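PDB 4LE6: organophosphorus hydrolase from Pseudomonas pseudoalcaligenes, which probably hydrolyses phosphotriesters, as an organophosphorus hydrolase with a two-zinc centre and a metallo-beta-lactamase fold. Local coordinates for residues L243-I248 with Q277-E282; A222-T227 with R273-R278; V254-P259 with Y310-V315; G43-T48 with Y233-G238. One frame throughout, in Å; residues are numbered along the deposited sequence.

Interaction 1 of 4, residues L243-I248 with Q277-E282; sequences LVWGDI and QRILAE. With ZN (zinc ion), chain J; ZN (zinc ion), chain K.
Ile279 presents its CG2 methyl to two side chains of strand 243-246, lying 3.7 Å from Trp245 CE3 and 3.8 Å from Leu243 CD2. The next residue of the helix, Leu280, brings CD2 against the outer end of the indole, 3.7 Å from Trp245 CH2. More loosely, Ile279 CG1 lies 4.2 Å from Ile248 CD1. The contact is wholly apolar and buried, and these side chains span strand and helix axes that run nearly antiparallel, 11.7 Å apart.

Trp245 holds CG between its own backbone N and carbonyl carbon (chi1 78°), and Ile248 CB sits 3.5 Å above the centre of the indole on one face. Between these two residues the chain turns Asp247 the other way, and its OD2 bridges both zinc ions, at 2.2 and 2.1 Å; His230 holds its backbone N. One αβ half of the αββα sandwich thus backs the bridging aspartate of a binuclear metallo-beta-lactamase centre.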
loop_
_atom_site.group_PDB
_atom_site.type_symbol
_atom_site.label_atom_id
_atom_site.label_comp_id
_atom_site.label_asym_id
_atom_site.label_seq_id
_atom_site.Cartn_x
_atom_site.Cartn_y
_atom_site.Cartn_z
ATOM N N LEU A 243 15.489 -1.479 -9.069
ATOM C CA LEU A 243 15.328 -1.749 -10.485
ATOM C C LEU A 243 13.946 -1.273 -10.901
ATOM O O LEU A 243 12.936 -1.808 -10.450
ATOM C CB LEU A 243 15.480 -3.239 -10.773
ATOM C CG LEU A 243 15.427 -3.599 -12.255
ATOM C CD1 LEU A 243 16.727 -3.214 -12.957
ATOM C CD2 LEU A 243 15.140 -5.087 -12.408
ATOM N N VAL A 244 13.916 -0.242 -11.738
ATOM C CA VAL A 244 12.667 0.259 -12.282
ATOM C C VAL A 244 12.461 -0.545 -13.539
ATOM O O VAL A 244 13.121 -0.293 -14.559
ATOM C CB VAL A 244 12.725 1.746 -12.603
ATOM C CG1 VAL A 244 11.347 2.232 -13.075
ATOM C CG2 VAL A 244 13.200 2.500 -11.376
ATOM N N TRP A 245 11.560 -1.527 -13.466
ATOM C CA TRP A 245 11.698 -2.662 -14.384
ATOM C C TRP A 245 10.797 -2.613 -15.602
ATOM O O TRP A 245 10.972 -3.391 -16.527
ATOM C CB TRP A 245 11.638 -4.026 -13.657
ATOM C CG TRP A 245 10.301 -4.562 -13.225
ATOM C CD1 TRP A 245 9.063 -4.039 -13.468
ATOM C CD2 TRP A 245 10.089 -5.753 -12.450
ATOM N NE1 TRP A 245 8.093 -4.844 -12.901
ATOM C CE2 TRP A 245 8.702 -5.895 -12.273
ATOM C CE3 TRP A 245 10.946 -6.715 -11.900
ATOM C CZ2 TRP A 245 8.147 -6.961 -11.563
ATOM C CZ3 TRP A 245 10.392 -7.775 -11.202
ATOM C CH2 TRP A 245 9.005 -7.887 -11.039
ATOM N N GLY A 246 9.849 -1.680 -15.613
ATOM C CA GLY A 246 8.941 -1.549 -16.724
ATOM C C GLY A 246 7.860 -2.621 -16.663
ATOM O O GLY A 246 7.240 -2.848 -15.622
ATOM N N ASP A 247 7.643 -3.274 -17.796
ATOM C CA ASP A 247 6.566 -4.229 -17.979
ATOM C C ASP A 247 7.036 -5.695 -17.939
ATOM O O ASP A 247 6.531 -6.541 -18.687
ATOM C CB ASP A 247 5.853 -3.918 -19.298
ATOM C CG ASP A 247 4.943 -2.702 -19.194
ATOM O OD1 ASP A 247 5.084 -1.937 -18.218
ATOM O OD2 ASP A 247 4.096 -2.511 -20.095
ATOM N N ILE A 248 7.982 -5.992 -17.051
ATOM C CA ILE A 248 8.393 -7.376 -16.763
ATOM C C ILE A 248 7.190 -8.256 -16.470
ATOM O O ILE A 248 7.145 -9.426 -16.838
ATOM C CB ILE A 248 9.324 -7.422 -15.523
ATOM C CG1 ILE A 248 10.623 -6.680 -15.820
ATOM C CG2 ILE A 248 9.597 -8.875 -15.070
ATOM C CD1 ILE A 248 11.339 -7.141 -17.109
ATOM N N GLN A 277 11.601 -14.466 -16.225
ATOM C CA GLN A 277 12.215 -15.492 -15.369
ATOM C C GLN A 277 13.584 -15.046 -14.848
ATOM O O GLN A 277 13.881 -15.137 -13.632
ATOM C CB GLN A 277 12.350 -16.797 -16.135
ATOM C CG GLN A 277 11.016 -17.487 -16.382
ATOM C CD GLN A 277 10.526 -18.305 -15.186
ATOM O OE1 GLN A 277 11.001 -18.144 -14.057
ATOM N NE2 GLN A 277 9.568 -19.192 -15.437
ATOM N N ARG A 278 14.407 -14.526 -15.758
ATOM C CA ARG A 278 15.748 -14.088 -15.382
ATOM C C ARG A 278 15.724 -12.927 -14.389
ATOM O O ARG A 278 16.437 -12.940 -13.359
ATOM C CB ARG A 278 16.531 -13.677 -16.623
ATOM C CG ARG A 278 17.902 -13.120 -16.324
ATOM C CD ARG A 278 18.759 -13.076 -17.580
ATOM N NE ARG A 278 18.187 -12.184 -18.592
ATOM C CZ ARG A 278 18.359 -10.867 -18.620
ATOM N NH1 ARG A 278 17.801 -10.151 -19.584
ATOM N NH2 ARG A 278 19.086 -10.258 -17.694
ATOM N N ILE A 279 14.933 -11.910 -14.705
ATOM C CA ILE A 279 14.866 -10.723 -13.861
ATOM C C ILE A 279 14.283 -11.067 -12.482
ATOM O O ILE A 279 14.715 -10.527 -11.458
ATOM C CB ILE A 279 14.040 -9.615 -14.547
ATOM C CG1 ILE A 279 14.769 -9.106 -15.809
ATOM C CG2 ILE A 279 13.766 -8.440 -13.590
ATOM C CD1 ILE A 279 16.158 -8.525 -15.562
ATOM N N LEU A 280 13.295 -11.955 -12.442
ATOM C CA LEU A 280 12.703 -12.310 -11.153
ATOM C C LEU A 280 13.749 -13.046 -10.336
ATOM O O LEU A 280 13.950 -12.747 -9.144
ATOM C CB LEU A 280 11.463 -13.185 -11.332
ATOM C CG LEU A 280 10.199 -12.475 -11.815
ATOM C CD1 LEU A 280 9.140 -13.518 -12.162
ATOM C CD2 LEU A 280 9.680 -11.495 -10.758
ATOM N N ALA A 281 14.435 -13.992 -10.978
ATOM C CA ALA A 281 15.474 -14.740 -10.278
ATOM C C ALA A 281 16.532 -13.791 -9.692
ATOM O O ALA A 281 16.900 -13.910 -8.514
ATOM C CB ALA A 281 16.117 -15.748 -11.209
ATOM N N GLU A 282 16.996 -12.838 -10.507
ATOM C CA GLU A 282 18.009 -11.874 -10.066
ATOM C C GLU A 282 17.508 -10.959 -8.941
ATOM O O GLU A 282 18.217 -10.710 -7.959
ATOM C CB GLU A 282 18.466 -11.019 -11.262
ATOM C CG GLU A 282 19.222 -9.755 -10.906
ATOM C CD GLU A 282 19.745 -9.024 -12.136
ATOM O OE1 GLU A 282 19.288 -9.336 -13.261
ATOM O OE2 GLU A 282 20.615 -8.139 -11.973
HETATM ZN ZN ZN J . 4.009 -2.245 -22.319
HETATM ZN ZN ZN K . 2.751 -0.878 -19.778
HETATM O O HOH W 1 2.342 -1.172 -21.533
#

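Interaction 2 of 4, residues A222-T227 with R273-R278; sequences ASPGHT and RQSRQR. With ZN (zinc ion), chain J.
Ser275 meets Pro224 through its hydroxyl, which donates a short hydrogen bond from OG to Pro224 O, 2.6 Å long. OG stands anti to the Ser275 carbonyl carbon and lies in the plane of the Pro224 carbonyl, at a C=O...O angle of 154°; Gln271 O, one turn earlier in the helix, is a further partner of the hydroxyl. Pro224 CD packs on the same oxygen, 3.8 Å from Ser275 OG.

The loop gripped here carries a zinc ligand of the metallo-beta-lactamase centre: His226 NE2 binds one zinc ion at 2.0 Å, while its ND1 is hydrogen-bonded to Asp266. Arg276 turns to other loops, bonding to Ile248 O and Pro259 O.

Last comes Arg278, modelled in two conformers. In the one described, NH1 donates a long, rather straight bond to Ala222 O (3.3 Å, 165° at the hydrogen), with the acceptor near the guanidinium plane but NH1 tilted from the carbonyl plane. In this conformer a water bridges the same two groups, donating to Ala222 O at 2.7 Å and accepting from Arg278 NH2 at 2.9 Å.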
loop_
_atom_site.group_PDB
_atom_site.type_symbol
_atom_site.label_atom_id
_atom_site.label_comp_id
_atom_site.label_asym_id
_atom_site.label_seq_id
_atom_site.Cartn_x
_atom_site.Cartn_y
_atom_site.Cartn_z
ATOM N N ALA A 222 19.008 -4.518 -19.899
ATOM C CA ALA A 222 18.205 -4.952 -21.044
ATOM C C ALA A 222 17.229 -6.010 -20.563
ATOM O O ALA A 222 17.626 -6.870 -19.781
ATOM C CB ALA A 222 19.097 -5.519 -22.159
ATOM N N SER A 223 15.974 -5.940 -21.013
ATOM C CA SER A 223 14.916 -6.881 -20.616
ATOM C C SER A 223 13.981 -7.076 -21.817
ATOM O O SER A 223 12.775 -6.808 -21.736
ATOM C CB SER A 223 14.112 -6.346 -19.414
ATOM O OG SER A 223 13.609 -5.061 -19.694
ATOM N N PRO A 224 14.541 -7.512 -22.950
ATOM C CA PRO A 224 13.789 -7.511 -24.216
ATOM C C PRO A 224 12.651 -8.524 -24.211
ATOM O O PRO A 224 12.713 -9.485 -23.454
ATOM C CB PRO A 224 14.846 -7.910 -25.263
ATOM C CG PRO A 224 15.880 -8.715 -24.477
ATOM C CD PRO A 224 15.897 -8.080 -23.092
ATOM N N GLY A 225 11.621 -8.301 -25.019
ATOM C CA GLY A 225 10.562 -9.284 -25.189
ATOM C C GLY A 225 9.196 -8.631 -25.258
ATOM O O GLY A 225 8.528 -8.699 -26.296
ATOM N N HIS A 226 8.770 -8.028 -24.149
ATOM C CA HIS A 226 7.516 -7.295 -24.129
ATOM C C HIS A 226 7.504 -6.327 -25.318
ATOM O O HIS A 226 6.526 -6.261 -26.056
ATOM C CB HIS A 226 7.355 -6.567 -22.800
ATOM C CG HIS A 226 6.138 -5.702 -22.721
ATOM N ND1 HIS A 226 4.853 -6.201 -22.716
ATOM C CD2 HIS A 226 6.019 -4.358 -22.608
ATOM C CE1 HIS A 226 3.994 -5.199 -22.606
ATOM N NE2 HIS A 226 4.679 -4.071 -22.546
ATOM N N THR A 227 8.598 -5.587 -25.501
ATOM C CA THR A 227 8.932 -5.017 -26.805
ATOM C C THR A 227 10.387 -5.376 -27.111
ATOM O O THR A 227 11.158 -5.691 -26.204
ATOM C CB THR A 227 8.800 -3.486 -26.860
ATOM O OG1 THR A 227 9.750 -2.893 -25.969
ATOM C CG2 THR A 227 7.395 -3.032 -26.497
ATOM N N ARG A 273 8.893 -13.851 -21.579
ATOM C CA ARG A 273 8.878 -14.833 -20.489
ATOM C C ARG A 273 10.292 -15.177 -19.993
ATOM O O ARG A 273 10.535 -15.236 -18.781
ATOM C CB ARG A 273 8.132 -16.099 -20.938
ATOM C CG ARG A 273 8.428 -17.333 -20.112
ATOM C CD ARG A 273 7.362 -18.405 -20.299
ATOM N NE ARG A 273 7.025 -18.704 -21.690
ATOM C CZ ARG A 273 7.826 -19.323 -22.553
ATOM N NH1 ARG A 273 9.047 -19.698 -22.197
ATOM N NH2 ARG A 273 7.404 -19.552 -23.789
ATOM N N GLN A 274 11.221 -15.414 -20.924
ATOM C CA GLN A 274 12.629 -15.623 -20.546
ATOM C C GLN A 274 13.227 -14.450 -19.733
ATOM O O GLN A 274 13.856 -14.630 -18.649
ATOM C CB GLN A 274 13.472 -15.867 -21.800
ATOM C CG GLN A 274 14.916 -16.272 -21.508
ATOM C CD GLN A 274 15.777 -16.398 -22.772
ATOM O OE1 GLN A 274 15.473 -15.805 -23.808
ATOM N NE2 GLN A 274 16.863 -17.159 -22.680
ATOM N N SER A 275 13.009 -13.240 -20.230
ATOM C CA SER A 275 13.470 -12.050 -19.508
ATOM C C SER A 275 12.810 -11.947 -18.132
ATOM O O SER A 275 13.467 -11.632 -17.134
ATOM C CB SER A 275 13.162 -10.799 -20.319
ATOM O OG SER A 275 13.786 -10.903 -21.577
ATOM N N ARG A 276 11.512 -12.218 -18.066
ATOM C CA ARG A 276 10.824 -12.203 -16.766
ATOM C C ARG A 276 11.429 -13.223 -15.780
ATOM O O ARG A 276 11.746 -12.881 -14.632
ATOM C CB ARG A 276 9.335 -12.477 -16.942
ATOM C CG ARG A 276 8.574 -12.628 -15.612
ATOM C CD ARG A 276 7.062 -12.532 -15.800
ATOM N NE ARG A 276 6.571 -13.418 -16.856
ATOM C CZ ARG A 276 6.230 -13.024 -18.078
ATOM N NH1 ARG A 276 5.801 -13.909 -18.956
ATOM N NH2 ARG A 276 6.321 -11.756 -18.442
ATOM N N GLN A 277 11.601 -14.466 -16.225
ATOM C CA GLN A 277 12.215 -15.492 -15.369
ATOM C C GLN A 277 13.584 -15.046 -14.848
ATOM O O GLN A 277 13.881 -15.137 -13.632
ATOM C CB GLN A 277 12.350 -16.797 -16.135
ATOM C CG GLN A 277 11.016 -17.487 -16.382
ATOM C CD GLN A 277 10.526 -18.305 -15.186
ATOM O OE1 GLN A 277 11.001 -18.144 -14.057
ATOM N NE2 GLN A 277 9.568 -19.192 -15.437
ATOM N N ARG A 278 14.407 -14.526 -15.758
ATOM C CA ARG A 278 15.748 -14.088 -15.382
ATOM C C ARG A 278 15.724 -12.927 -14.389
ATOM O O ARG A 278 16.437 -12.940 -13.359
ATOM C CB ARG A 278 16.531 -13.677 -16.623
ATOM C CG ARG A 278 17.902 -13.120 -16.324
ATOM C CD ARG A 278 18.759 -13.076 -17.580
ATOM N NE ARG A 278 18.187 -12.184 -18.592
ATOM C CZ ARG A 278 18.359 -10.867 -18.620
ATOM N NH1 ARG A 278 17.801 -10.151 -19.584
ATOM N NH2 ARG A 278 19.086 -10.258 -17.694
HETATM ZN ZN ZN J . 4.009 -2.245 -22.319
HETATM O O HOH W 2 19.894 -7.649 -18.548
HETATM O O HOH W 1 2.342 -1.172 -21.533
#

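Interaction 3 of 4, residues V254-P259 with Y310-V315; sequences VQFAKP and YAWVPV
Trp312 and Phe256 carry the aromatic part of the contact. The Trp312 CB methylene lies over one face of the Phe256 ring, 3.7 Å from its centroid and 18° off the ring normal, a CH-pi contact displaced toward the rim, with Phe256 CE2 the nearest ring atom at 3.5 Å. CG of Trp312 is anti to its backbone N, and the Phe256 and Trp312 side chains cross obliquely. The Phe256 ring and the five-membered ring of Trp312 are nearly parallel, at 23°, but slid so far apart that they barely overlap; the indole comes closest to the phenyl ring at Trp312 CE3, 3.6 Å from Phe256 CZ.

Apolar packing continues at Tyr310. Tyr310 CB lies at the edge of the Phe256 ring, 4.1 Å from Phe256 CD1, and Pro259 CG at the edge of the Tyr310 ring, 4.0 Å from Tyr310 CD1.

A single hydrogen bond joins the backbones, from Tyr310 N to Phe256 O at 2.8 Å; the donor stands well above the carbonyl plane, 54° out of it. The same oxygen lies at the edge of the Tyr310 ring.

Around this contact, Leu280 of helix 269-286 also packs on Phe256, and Val313 touches Phe78 of the second subunit. The arrangement is plain packing within the αββα sandwich: the turn after helix 252-255 is fastened to strand 310-314, outermost in its sheet within this chain.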
loop_
_atom_site.group_PDB
_atom_site.type_symbol
_atom_site.label_atom_id
_atom_site.label_comp_id
_atom_site.label_asym_id
_atom_site.label_seq_id
_atom_site.Cartn_x
_atom_site.Cartn_y
_atom_site.Cartn_z
ATOM N N VAL A 254 -0.787 -13.266 -10.701
ATOM C CA VAL A 254 -0.634 -14.451 -11.546
ATOM C C VAL A 254 0.822 -14.732 -11.890
ATOM O O VAL A 254 1.256 -15.878 -11.813
ATOM C CB VAL A 254 -1.421 -14.295 -12.863
ATOM C CG1 VAL A 254 -1.183 -15.466 -13.809
ATOM C CG2 VAL A 254 -2.894 -14.137 -12.590
ATOM N N GLN A 255 1.564 -13.694 -12.275
ATOM C CA GLN A 255 2.845 -13.882 -12.949
ATOM C C GLN A 255 4.059 -13.953 -12.020
ATOM O O GLN A 255 5.152 -14.276 -12.469
ATOM C CB GLN A 255 3.055 -12.781 -13.993
ATOM C CG GLN A 255 2.065 -12.847 -15.164
ATOM C CD GLN A 255 2.291 -11.735 -16.171
ATOM O OE1 GLN A 255 2.027 -10.573 -15.886
ATOM N NE2 GLN A 255 2.807 -12.081 -17.340
ATOM N N PHE A 256 3.890 -13.625 -10.742
ATOM C CA PHE A 256 4.905 -13.979 -9.759
ATOM C C PHE A 256 4.791 -15.469 -9.490
ATOM O O PHE A 256 5.773 -16.212 -9.634
ATOM C CB PHE A 256 4.743 -13.172 -8.478
ATOM C CG PHE A 256 5.266 -11.760 -8.582
ATOM C CD1 PHE A 256 6.619 -11.501 -8.471
ATOM C CD2 PHE A 256 4.402 -10.692 -8.771
ATOM C CE1 PHE A 256 7.106 -10.192 -8.551
ATOM C CE2 PHE A 256 4.882 -9.389 -8.854
ATOM C CZ PHE A 256 6.234 -9.139 -8.747
ATOM N N ALA A 257 3.588 -15.924 -9.144
ATOM C CA ALA A 257 3.385 -17.351 -8.883
ATOM C C ALA A 257 3.653 -18.211 -10.129
ATOM O O ALA A 257 4.203 -19.309 -10.030
ATOM C CB ALA A 257 1.985 -17.602 -8.363
ATOM N N LYS A 258 3.256 -17.712 -11.299
ATOM C CA LYS A 258 3.405 -18.459 -12.552
ATOM C C LYS A 258 3.982 -17.567 -13.658
ATOM O O LYS A 258 3.254 -17.086 -14.533
ATOM C CB LYS A 258 2.057 -19.058 -12.948
ATOM C CG LYS A 258 1.515 -19.981 -11.856
ATOM C CD LYS A 258 0.482 -20.972 -12.371
ATOM C CE LYS A 258 -0.013 -21.887 -11.242
ATOM N NZ LYS A 258 -1.212 -22.688 -11.629
ATOM N N PRO A 259 5.303 -17.331 -13.601
ATOM C CA PRO A 259 5.965 -16.451 -14.574
ATOM C C PRO A 259 5.800 -16.973 -15.993
ATOM O O PRO A 259 5.953 -16.188 -16.924
ATOM C CB PRO A 259 7.433 -16.498 -14.162
ATOM C CG PRO A 259 7.419 -16.881 -12.717
ATOM C CD PRO A 259 6.241 -17.822 -12.578
ATOM N N TYR A 310 7.393 -17.182 -7.522
ATOM C CA TYR A 310 7.850 -16.067 -6.701
ATOM C C TYR A 310 6.677 -15.411 -5.990
ATOM O O TYR A 310 5.528 -15.761 -6.240
ATOM C CB TYR A 310 8.571 -15.022 -7.576
ATOM C CG TYR A 310 9.804 -15.587 -8.254
ATOM C CD1 TYR A 310 9.704 -16.272 -9.459
ATOM C CD2 TYR A 310 11.058 -15.468 -7.673
ATOM C CE1 TYR A 310 10.834 -16.822 -10.076
ATOM C CE2 TYR A 310 12.193 -16.023 -8.285
ATOM C CZ TYR A 310 12.063 -16.700 -9.478
ATOM O OH TYR A 310 13.163 -17.245 -10.094
ATOM N N ALA A 311 6.983 -14.466 -5.105
ATOM C CA ALA A 311 5.968 -13.661 -4.441
ATOM C C ALA A 311 6.436 -12.211 -4.421
ATOM O O ALA A 311 7.637 -11.943 -4.359
ATOM C CB ALA A 311 5.717 -14.159 -3.029
ATOM N N TRP A 312 5.479 -11.291 -4.486
ATOM C CA TRP A 312 5.728 -9.851 -4.413
ATOM C C TRP A 312 5.476 -9.402 -2.984
ATOM O O TRP A 312 4.469 -9.782 -2.400
ATOM C CB TRP A 312 4.751 -9.143 -5.339
ATOM C CG TRP A 312 4.768 -7.648 -5.285
ATOM C CD1 TRP A 312 3.719 -6.823 -4.980
ATOM C CD2 TRP A 312 5.875 -6.786 -5.597
ATOM N NE1 TRP A 312 4.121 -5.500 -5.059
ATOM C CE2 TRP A 312 5.436 -5.457 -5.434
ATOM C CE3 TRP A 312 7.200 -7.011 -5.984
ATOM C CZ2 TRP A 312 6.273 -4.361 -5.648
ATOM C CZ3 TRP A 312 8.032 -5.909 -6.194
ATOM C CH2 TRP A 312 7.560 -4.614 -6.027
ATOM N N VAL A 313 6.401 -8.630 -2.421
ATOM C CA VAL A 313 6.259 -8.103 -1.076
ATOM C C VAL A 313 6.299 -6.587 -1.161
ATOM O O VAL A 313 7.368 -5.999 -1.363
ATOM C CB VAL A 313 7.353 -8.616 -0.126
ATOM C CG1 VAL A 313 7.138 -8.052 1.286
ATOM C CG2 VAL A 313 7.329 -10.136 -0.079
ATOM N N PRO A 314 5.125 -5.943 -1.051
ATOM C CA PRO A 314 5.103 -4.484 -1.195
ATOM C C PRO A 314 5.702 -3.796 0.018
ATOM O O PRO A 314 5.614 -4.307 1.134
ATOM C CB PRO A 314 3.614 -4.160 -1.302
ATOM C CG PRO A 314 2.915 -5.314 -0.591
ATOM C CD PRO A 314 3.793 -6.509 -0.767
ATOM N N VAL A 315 6.315 -2.644 -0.206
ATOM C CA VAL A 315 6.852 -1.856 0.882
ATOM C C VAL A 315 5.727 -1.471 1.835
ATOM O O VAL A 315 4.563 -1.300 1.433
ATOM C CB VAL A 315 7.544 -0.589 0.345
ATOM C CG1 VAL A 315 6.531 0.333 -0.271
ATOM C CG2 VAL A 315 8.332 0.105 1.436
#

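Interaction 4 of 4, residues G43-T48 with Y233-G238; sequences GDFEVT and YLFKSG
Gly43 CA lies 3.6 Å from Ser237 O where the two backbones come closest, with Gly43 CA and Gly238 CA 4.5 Å apart, and from there strands 45-48 and 233-237 diverge, their directions 139° apart and their axes no nearer than 8.8 Å.

Ser237 fills the angle between them and uses both atoms of its side chain. Ser237 CB stands 3.5 Å from the centroid of the Phe45 ring and only 4° off the normal, a CH-pi contact over the middle of the face. The hydroxyl oxygen, Ser237 OG, anti to its own backbone N, meanwhile accepts a hydrogen bond from Asp44 N, 2.8 Å away, with an angle of 153° at the hydrogen. Asp44 CB packs beside the same oxygen, 3.6 Å from Ser237 OG. Asp44 O and Glu46 OE1 bond to Gln29 and Lys31 of the second subunit.

Phe45 reaches further along the opposing strand. Its CE2 comes within 3.4 Å of Lys236 O, and Phe235 CB lies near the ring plane at the edge, 4.4 Å from Phe45 CD2.

The two strands belong to different sheets, so this is a contact between the two layers of the sandwich, at the start of strand 45-57 and the end of strand 231-237. Deeper between the layers, Val47 packs on Leu242 of strand 240-246 and Phe235 on Ile94 of strand 85-95.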
loop_
_atom_site.group_PDB
_atom_site.type_symbol
_atom_site.label_atom_id
_atom_site.label_comp_id
_atom_site.label_asym_id
_atom_site.label_seq_id
_atom_site.Cartn_x
_atom_site.Cartn_y
_atom_site.Cartn_z
ATOM N N GLY A 43 19.256 4.808 -0.311
ATOM C CA GLY A 43 20.545 5.405 -0.002
ATOM C C GLY A 43 20.435 6.915 0.071
ATOM O O GLY A 43 19.612 7.438 0.812
ATOM N N ASP A 44 21.246 7.617 -0.711
ATOM C CA ASP A 44 21.179 9.075 -0.777
ATOM C C ASP A 44 20.209 9.537 -1.860
ATOM O O ASP A 44 20.018 10.729 -2.050
ATOM C CB ASP A 44 22.565 9.665 -1.048
ATOM C CG ASP A 44 23.537 9.389 0.066
ATOM O OD1 ASP A 44 23.101 9.389 1.233
ATOM O OD2 ASP A 44 24.732 9.161 -0.230
ATOM N N PHE A 45 19.592 8.604 -2.574
ATOM C CA PHE A 45 18.599 8.989 -3.571
ATOM C C PHE A 45 17.219 9.110 -2.940
ATOM O O PHE A 45 16.930 8.494 -1.900
ATOM C CB PHE A 45 18.514 7.975 -4.706
ATOM C CG PHE A 45 19.773 7.849 -5.523
ATOM C CD1 PHE A 45 20.875 8.670 -5.301
ATOM C CD2 PHE A 45 19.846 6.911 -6.535
ATOM C CE1 PHE A 45 22.018 8.542 -6.078
ATOM C CE2 PHE A 45 20.991 6.776 -7.298
ATOM C CZ PHE A 45 22.075 7.588 -7.068
ATOM N N GLU A 46 16.366 9.893 -3.588
ATOM C CA GLU A 46 14.957 9.965 -3.203
ATOM C C GLU A 46 14.073 9.458 -4.338
ATOM O O GLU A 46 14.135 9.951 -5.471
ATOM C CB GLU A 46 14.590 11.393 -2.860
ATOM C CG GLU A 46 13.125 11.609 -2.571
ATOM C CD GLU A 46 12.759 13.055 -2.781
ATOM O OE1 GLU A 46 12.440 13.742 -1.793
ATOM O OE2 GLU A 46 12.825 13.503 -3.944
ATOM N N VAL A 47 13.247 8.467 -4.028
ATOM C CA VAL A 47 12.317 7.905 -5.000
ATOM C C VAL A 47 10.921 8.443 -4.727
ATOM O O VAL A 47 10.436 8.382 -3.590
ATOM C CB VAL A 47 12.291 6.373 -4.897
ATOM C CG1 VAL A 47 11.327 5.770 -5.901
ATOM C CG2 VAL A 47 13.703 5.809 -5.075
ATOM N N THR A 48 10.291 9.001 -5.757
ATOM C CA THR A 48 8.889 9.375 -5.691
ATOM C C THR A 48 8.120 8.532 -6.707
ATOM O O THR A 48 8.272 8.731 -7.912
ATOM C CB THR A 48 8.652 10.862 -5.991
ATOM O OG1 THR A 48 9.334 11.671 -5.033
ATOM C CG2 THR A 48 7.176 11.197 -5.890
ATOM N N TYR A 233 15.787 -0.147 -15.726
ATOM C CA TYR A 233 16.830 0.773 -15.271
ATOM C C TYR A 233 17.214 0.519 -13.819
ATOM O O TYR A 233 16.359 0.458 -12.945
ATOM C CB TYR A 233 16.387 2.225 -15.476
ATOM C CG TYR A 233 16.136 2.564 -16.936
ATOM C CD1 TYR A 233 17.188 2.814 -17.810
ATOM C CD2 TYR A 233 14.849 2.606 -17.439
ATOM C CE1 TYR A 233 16.958 3.111 -19.143
ATOM C CE2 TYR A 233 14.605 2.907 -18.753
ATOM C CZ TYR A 233 15.664 3.156 -19.607
ATOM O OH TYR A 233 15.401 3.457 -20.926
ATOM N N LEU A 234 18.516 0.409 -13.574
ATOM C CA LEU A 234 19.029 0.135 -12.239
ATOM C C LEU A 234 19.621 1.406 -11.622
ATOM O O LEU A 234 20.445 2.091 -12.249
ATOM C CB LEU A 234 20.080 -0.970 -12.313
ATOM C CG LEU A 234 20.710 -1.436 -11.006
ATOM C CD1 LEU A 234 19.678 -2.116 -10.121
ATOM C CD2 LEU A 234 21.871 -2.374 -11.344
ATOM N N PHE A 235 19.160 1.702 -10.407
ATOM C CA PHE A 235 19.625 2.815 -9.587
ATOM C C PHE A 235 20.310 2.236 -8.355
ATOM O O PHE A 235 19.756 1.343 -7.697
ATOM C CB PHE A 235 18.444 3.700 -9.168
ATOM C CG PHE A 235 17.837 4.454 -10.302
ATOM C CD1 PHE A 235 16.971 3.834 -11.180
ATOM C CD2 PHE A 235 18.170 5.774 -10.522
ATOM C CE1 PHE A 235 16.450 4.533 -12.258
ATOM C CE2 PHE A 235 17.653 6.467 -11.580
ATOM C CZ PHE A 235 16.800 5.845 -12.457
ATOM N N LYS A 236 21.515 2.713 -8.068
ATOM C CA LYS A 236 22.304 2.257 -6.922
ATOM C C LYS A 236 22.810 3.442 -6.120
ATOM O O LYS A 236 23.388 4.372 -6.688
ATOM C CB LYS A 236 23.539 1.498 -7.391
ATOM C CG LYS A 236 23.270 0.219 -8.159
ATOM C CD LYS A 236 24.596 -0.535 -8.356
ATOM C CE LYS A 236 24.725 -1.124 -9.752
ATOM N NZ LYS A 236 26.123 -1.599 -10.043
ATOM N N SER A 237 22.618 3.400 -4.808
ATOM C CA SER A 237 23.154 4.417 -3.917
ATOM C C SER A 237 23.304 3.798 -2.536
ATOM O O SER A 237 22.403 3.090 -2.087
ATOM C CB SER A 237 22.186 5.606 -3.858
ATOM O OG SER A 237 22.594 6.541 -2.869
ATOM N N GLY A 238 24.440 4.037 -1.883
ATOM C CA GLY A 238 24.650 3.601 -0.512
ATOM C C GLY A 238 24.391 2.128 -0.256
ATOM O O GLY A 238 23.807 1.776 0.769
#

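In the fold
Interactions 1 and 2 lie about 8 Å apart between centres, share helix 269-286 and each supply a ligand to one zinc ion, Asp247 and His226. The helix thus backs two zinc-bearing loops, tied further by Arg276 to Ile248. Interaction 3, about 11 Å from interaction 1, continues the apolar layer through Leu280, Trp245 and Phe256 to the far margin of the second six-stranded sheet. Interaction 4, about 17 Å from interaction 1, joins that sheet to the first one, its strand 231-237 being the sheet neighbour of strand 240-246. Along the chain, interaction 4 closes before 1 and 3 open, the segments of 1 and 3 alternate, and interaction 2 alternates with 3 and 4 and ends on the same stretch as 1.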